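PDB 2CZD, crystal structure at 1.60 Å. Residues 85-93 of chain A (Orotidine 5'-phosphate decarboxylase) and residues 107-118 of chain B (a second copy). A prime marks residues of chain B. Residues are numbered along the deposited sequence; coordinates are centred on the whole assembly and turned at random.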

# COMPACT_ATOMS: atom_id res chain seq x y z
N HIS A 85 7.05 3.79 -0.45
CA HIS A 85 7.88 3.26 -1.53
C HIS A 85 8.45 4.38 -2.38
O HIS A 85 7.86 5.45 -2.52
CB HIS A 85 7.05 2.36 -2.46
CG HIS A 85 7.04 0.92 -2.07
ND1 HIS A 85 8.17 0.13 -2.14
CD2 HIS A 85 6.04 0.12 -1.64
CE1 HIS A 85 7.86 -1.10 -1.76
NE2 HIS A 85 6.57 -1.13 -1.46
N THR A 86 9.60 4.10 -2.96
CA THR A 86 10.26 5.04 -3.84
C THR A 86 9.80 4.80 -5.28
O THR A 86 9.70 5.75 -6.07
CB THR A 86 11.77 4.82 -3.79
OG1 THR A 86 12.22 4.94 -2.45
CG2 THR A 86 12.50 5.84 -4.64
N PHE A 87 9.46 3.56 -5.60
CA PHE A 87 9.17 3.22 -7.00
C PHE A 87 8.02 3.93 -7.68
O PHE A 87 8.02 4.04 -8.90
CB PHE A 87 9.05 1.69 -7.17
CG PHE A 87 7.76 1.09 -6.74
CD1 PHE A 87 6.61 1.24 -7.51
CD2 PHE A 87 7.71 0.27 -5.62
CE1 PHE A 87 5.43 0.56 -7.16
CE2 PHE A 87 6.52 -0.41 -5.26
CZ PHE A 87 5.39 -0.27 -6.03
N VAL A 88 7.07 4.43 -6.90
CA VAL A 88 5.93 5.11 -7.52
C VAL A 88 6.26 6.54 -7.96
O VAL A 88 5.45 7.19 -8.61
CB VAL A 88 4.69 5.03 -6.58
CG1 VAL A 88 3.48 5.75 -7.17
CG2 VAL A 88 4.32 3.57 -6.40
N GLY A 89 7.45 7.03 -7.62
CA GLY A 89 7.82 8.35 -8.08
C GLY A 89 7.95 9.41 -7.02
O GLY A 89 7.38 9.29 -5.93
N ARG A 90 8.68 10.46 -7.36
CA ARG A 90 8.95 11.56 -6.44
C ARG A 90 7.70 12.28 -5.97
O ARG A 90 7.55 12.57 -4.77
CB ARG A 90 9.90 12.57 -7.09
CG ARG A 90 10.41 13.61 -6.11
CD ARG A 90 11.48 14.47 -6.76
NE ARG A 90 12.00 15.48 -5.84
CZ ARG A 90 11.34 16.57 -5.48
NH1 ARG A 90 10.13 16.81 -5.96
NH2 ARG A 90 11.91 17.43 -4.63
N ASP A 91 6.79 12.58 -6.89
CA ASP A 91 5.58 13.28 -6.47
C ASP A 91 4.77 12.51 -5.41
O ASP A 91 4.26 13.12 -4.46
CB ASP A 91 4.71 13.67 -7.68
CG ASP A 91 4.30 12.50 -8.56
OD1 ASP A 91 3.55 12.77 -9.54
OD2 ASP A 91 4.71 11.35 -8.33
N SER A 92 4.67 11.20 -5.55
CA SER A 92 3.92 10.40 -4.56
C SER A 92 4.66 10.40 -3.20
O SER A 92 4.02 10.36 -2.13
CB SER A 92 3.73 8.97 -5.07
OG SER A 92 2.78 8.93 -6.14
N VAL A 93 5.98 10.43 -3.23
CA VAL A 93 6.76 10.49 -1.99
C VAL A 93 6.58 11.86 -1.33
O VAL A 93 6.33 11.94 -0.12
CB VAL A 93 8.29 10.26 -2.25
CG1 VAL A 93 9.09 10.42 -0.96
CG2 VAL A 93 8.53 8.84 -2.79
N GLU B 107 0.60 -0.01 -15.05
CA GLU B 107 0.88 1.33 -15.53
C GLU B 107 0.10 2.30 -14.64
O GLU B 107 -1.02 1.98 -14.23
CB GLU B 107 0.42 1.46 -16.98
CG GLU B 107 0.78 2.79 -17.63
CD GLU B 107 0.43 2.84 -19.11
OE1 GLU B 107 0.87 1.93 -19.85
OE2 GLU B 107 -0.26 3.78 -19.53
N MET B 108 0.67 3.47 -14.35
CA MET B 108 -0.04 4.44 -13.53
C MET B 108 -0.27 5.77 -14.23
O MET B 108 0.37 6.07 -15.24
CB MET B 108 0.66 4.60 -12.18
CG MET B 108 0.34 3.41 -11.30
SD MET B 108 1.11 3.48 -9.67
CE MET B 108 -0.10 4.48 -8.77
N SER B 109 -1.19 6.56 -13.66
CA SER B 109 -1.65 7.82 -14.25
C SER B 109 -0.96 9.13 -13.89
O SER B 109 -1.04 10.10 -14.65
CB SER B 109 -3.15 7.98 -13.95
OG SER B 109 -3.83 6.73 -13.98
N HIS B 110 -0.29 9.17 -12.75
CA HIS B 110 0.34 10.40 -12.28
C HIS B 110 1.71 10.70 -12.89
O HIS B 110 2.37 9.80 -13.44
CB HIS B 110 0.48 10.34 -10.76
CG HIS B 110 1.38 9.23 -10.30
ND1 HIS B 110 1.12 7.90 -10.56
CD2 HIS B 110 2.54 9.26 -9.61
CE1 HIS B 110 2.08 7.16 -10.04
NE2 HIS B 110 2.96 7.96 -9.46
N PRO B 111 2.18 11.95 -12.79
CA PRO B 111 3.50 12.29 -13.35
C PRO B 111 4.63 11.38 -12.86
O PRO B 111 5.48 10.98 -13.64
CB PRO B 111 3.69 13.75 -12.93
CG PRO B 111 2.30 14.27 -12.97
CD PRO B 111 1.48 13.16 -12.33
N GLY B 112 4.61 11.04 -11.58
CA GLY B 112 5.66 10.19 -11.05
C GLY B 112 5.74 8.81 -11.68
O GLY B 112 6.79 8.14 -11.61
N ALA B 113 4.64 8.39 -12.31
CA ALA B 113 4.61 7.06 -12.94
C ALA B 113 5.64 6.94 -14.05
O ALA B 113 6.12 5.84 -14.34
CB ALA B 113 3.22 6.75 -13.49
N LEU B 114 6.01 8.06 -14.67
CA LEU B 114 6.99 8.02 -15.76
C LEU B 114 8.42 7.74 -15.29
O LEU B 114 9.30 7.44 -16.10
CB LEU B 114 6.96 9.33 -16.57
CG LEU B 114 5.68 9.60 -17.38
CD1 LEU B 114 5.19 8.33 -18.06
CD2 LEU B 114 4.60 10.12 -16.47
N GLU B 115 8.67 7.82 -13.99
CA GLU B 115 10.01 7.60 -13.48
C GLU B 115 10.47 6.15 -13.42
O GLU B 115 11.60 5.85 -13.84
CB GLU B 115 10.14 8.28 -12.11
CG GLU B 115 10.04 9.80 -12.25
CD GLU B 115 9.91 10.55 -10.94
OE1 GLU B 115 10.11 9.96 -9.85
OE2 GLU B 115 9.62 11.76 -11.00
N PHE B 116 9.63 5.25 -12.91
CA PHE B 116 10.01 3.85 -12.79
C PHE B 116 8.95 2.85 -13.24
O PHE B 116 9.26 1.84 -13.85
CB PHE B 116 10.38 3.51 -11.33
CG PHE B 116 11.49 4.35 -10.77
CD1 PHE B 116 11.21 5.38 -9.86
CD2 PHE B 116 12.81 4.12 -11.14
CE1 PHE B 116 12.25 6.17 -9.33
CE2 PHE B 116 13.86 4.90 -10.61
CZ PHE B 116 13.57 5.92 -9.70
N ILE B 117 7.69 3.12 -12.90
CA ILE B 117 6.61 2.21 -13.24
C ILE B 117 6.33 2.10 -14.74
O ILE B 117 6.44 1.02 -15.32
CB ILE B 117 5.30 2.63 -12.53
CG1 ILE B 117 5.45 2.49 -11.01
CG2 ILE B 117 4.14 1.80 -13.04
CD1 ILE B 117 5.24 1.10 -10.48
N ASN B 118 5.97 3.21 -15.37
CA ASN B 118 5.62 3.14 -16.78
C ASN B 118 6.73 2.65 -17.73
O ASN B 118 6.43 2.01 -18.75
CB ASN B 118 5.01 4.47 -17.21
CG ASN B 118 3.66 4.73 -16.54
OD1 ASN B 118 3.24 3.97 -15.67
ND2 ASN B 118 2.98 5.79 -16.94
O HOH W 1 7.35 5.48 -11.14
O HOH W 2 7.51 13.01 -9.73

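How does the chain A backbone come up against its partner? Thr86 to Gly89 form a type I beta turn, closed by a bond from Gly89 N to Thr86 O of 3.0 Å, and a helix begins at Arg90. The turn lies along residues 110 to 117 of chain B, approaching most closely where the CA atoms of Gly89 and Gly112′ are 4.1 Å apart. At Gly89 a CB would clash with Gly112′ O, and the backbone angles would also jam it against the preceding carbonyl. At Gly112′ a CB would run into Asp91 OD2 and Val88 O. Two glycines thus let the backbones nearly touch.

What does the first half of the turn offer? Phe87 provides both an apolar ring and a carbonyl. Its ring meets Ile117′ at the edge, CD1 to CD1 at 3.3 Å; the isoleucine CA-to-CB bond points sideways, but the end of the side chain comes nearer. Phe87 O lies near the plane of the Phe116′ ring, at its edge, and is 3.4 Å from Phe116′ CB. Water 1 joins the backbones here, lying 2.7 Å from Phe87 O and 2.8 Å from Gly112′ O while accepting from Phe116′ N at 2.9 Å.

Why does Val88 matter to His110′? Its carbonyl accepts a hydrogen bond from the imidazole, His110′ NE2 to Val88 O at 2.7 Å, and the N-H...O angle of 163° makes it nearly straight. The oxygen sits near the ring plane, where an N-H points. The valine side chain stays close as well: Val88 CG1 is 3.2 Å from His110′ NE2 and 4.1 Å from Met108′ CE, so an apolar contact accompanies the polar one.

How is the start of the helix used? The first backbone amides of a helix lack partners within it, and here chain B supplies one: Arg90 N donates to Glu115′ OE1 at 2.9 Å. The other carboxylate oxygen, Glu115′ OE2, accepts from water 2 at 2.8 Å, and that water accepts from Asp91 N at 3.0 Å, so one glutamate serves two successive amides, the second through solvent. The Arg90 CA-to-CB bond points sideways, and the end of its side chain leads away.

What does Asp91 return to chain B? Its CA-to-CB bond points toward the partner, and Asp91 OD1 accepts a hydrogen bond from Gly112′ N at 2.9 Å. Asp91 OD2 lies 3.3 Å from His110′ CD2, near the plane of the ring, and takes a weak bond from Ser92 N at 2.8 Å. Carboxylates from both chains therefore receive backbone amides across the contact.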